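Hypothetical protein PAE2307 (Pyrobaculum aerophilum, PDB 1WVQ) belongs to a family of adenosine-specific kinases and is found in a stably phosphorylated form. Local coordinates at the interface of chains A and B. Sequence-based numbering; all coordinates share one arbitrary frame. Chains: chain A/B, hypothetical protein PAE2307.

The interface of chains A and B. Residues chain A 30, 33-34, 37; chain B 165-166.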
loop_
_atom_site.group_PDB
_atom_site.type_symbol
_atom_site.label_atom_id
_atom_site.label_comp_id
_atom_site.label_asym_id
_atom_site.label_seq_id
_atom_site.Cartn_x
_atom_site.Cartn_y
_atom_site.Cartn_z
ATOM N N LYS A 30 12.220 15.559 -8.131
ATOM C CA LYS A 30 12.461 14.799 -6.907
ATOM C C LYS A 30 12.482 13.289 -7.168
ATOM O O LYS A 30 12.958 12.520 -6.340
ATOM C CB LYS A 30 11.405 15.148 -5.853
ATOM C CG LYS A 30 11.754 14.667 -4.440
ATOM C CD LYS A 30 10.940 15.398 -3.368
ATOM C CE LYS A 30 9.468 14.995 -3.347
ATOM N NZ LYS A 30 9.272 13.657 -2.712
ATOM N N GLU A 33 15.856 11.446 -6.523
ATOM C CA GLU A 33 16.231 11.205 -5.134
ATOM C C GLU A 33 15.334 10.159 -4.482
ATOM O O GLU A 33 15.811 9.304 -3.732
ATOM C CB GLU A 33 16.194 12.508 -4.333
ATOM C CG GLU A 33 17.242 13.513 -4.804
ATOM C CD GLU A 33 17.609 14.552 -3.755
ATOM O OE1 GLU A 33 17.381 14.310 -2.551
ATOM O OE2 GLU A 33 18.155 15.601 -4.147
ATOM N N ASP A 34 14.039 10.205 -4.769
ATOM C CA ASP A 34 13.136 9.232 -4.171
ATOM C C ASP A 34 13.427 7.811 -4.646
ATOM O O ASP A 34 13.325 6.862 -3.867
ATOM C CB ASP A 34 11.677 9.608 -4.446
ATOM C CG ASP A 34 11.234 10.849 -3.672
ATOM O OD1 ASP A 34 11.942 11.265 -2.725
ATOM O OD2 ASP A 34 10.162 11.401 -3.999
ATOM N N GLU A 37 16.542 6.518 -2.898
ATOM C CA GLU A 37 16.204 6.093 -1.546
ATOM C C GLU A 37 15.465 4.767 -1.506
ATOM O O GLU A 37 15.742 3.921 -0.657
ATOM C CB GLU A 37 15.392 7.189 -0.853
ATOM C CG GLU A 37 16.235 8.414 -0.518
ATOM C CD GLU A 37 15.483 9.452 0.281
ATOM O OE1 GLU A 37 14.695 9.067 1.164
ATOM O OE2 GLU A 37 15.696 10.656 0.041
ATOM N N TYR B 165 11.364 19.844 0.273
ATOM C CA TYR B 165 10.872 18.468 0.342
ATOM C C TYR B 165 11.957 17.510 0.829
ATOM O O TYR B 165 11.690 16.338 1.094
ATOM C CB TYR B 165 10.366 17.996 -1.022
ATOM C CG TYR B 165 9.142 18.724 -1.533
ATOM C CD1 TYR B 165 8.209 19.281 -0.655
ATOM C CD2 TYR B 165 8.885 18.800 -2.900
ATOM C CE1 TYR B 165 7.050 19.893 -1.133
ATOM C CE2 TYR B 165 7.734 19.405 -3.387
ATOM C CZ TYR B 165 6.820 19.947 -2.502
ATOM O OH TYR B 165 5.677 20.534 -2.996
ATOM N N LYS B 166 13.183 18.011 0.931
ATOM C CA LYS B 166 14.306 17.219 1.409
ATOM C C LYS B 166 15.066 18.058 2.426
ATOM O O LYS B 166 14.921 19.282 2.461
ATOM C CB LYS B 166 15.241 16.838 0.256
ATOM C CG LYS B 166 14.649 15.844 -0.740
ATOM C CD LYS B 166 14.370 14.477 -0.107
ATOM C CE LYS B 166 13.843 13.500 -1.158
ATOM N NZ LYS B 166 13.456 12.171 -0.584
HETATM O O HOH W 1 10.485 14.167 -0.091
#
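A:Lys30 and B:Tyr165 meet through carbon: CD of A:Lys30 rests 3.5 Å from CB of B:Tyr165, and CE lies near CB and the ring carbon CD2. The two side chains lie nearly perpendicular, with the lysine methylenes against the tyrosine's CB and CD2. Next to this, the aliphatic stretch of B:Lys166 passes CG of A:Lys30 and CB of A:Glu33, its CE lying 4.1 Å from the latter. B:Lys166 turns once at chi2 (-65°) and then runs straight to its ammonium, while A:Glu33 runs antiparallel alongside it; OE1 of A:Glu33 comes 3.6 Å from CG of B:Lys166 and stays well short of the amine.

Further out, NZ of B:Lys166 is gripped by two carboxylates. It meets OD1 of A:Asp34 at 2.8 Å, nearly along the C-O axis, and OE2 of A:Glu37 tip to tip, from 49° above that carboxylate's plane; both bonds are salt bridges. A:Asp34 is held from its other oxygen as well: OD2 takes NZ of A:Lys30 at 2.7 Å on its syn lone pair, an attachment that should limit rotation of the carboxylate. Bends at the third and fourth torsions of A:Lys30 bring its amine round to reach it. NZ of A:Lys30 and NZ of B:Lys166 lie 4.9 Å apart, and any repulsion between them is probably eased by the aspartate they share. Replacing B:Lys166 with an alanine would probably leave A:Glu37 without its cationic mate here and open a gap beside A:Glu33. At the rim, water 1 links NZ of A:Lys30 to the carbonyl O of B:Tyr165.

The patch is one part of an A–B interface within the deposited six-copy assembly: the tail following chain B's helix 149-162 lies against the start of chain A's helix 31-40, well away from the body of its own chain, possibly tying neighbouring subunits together.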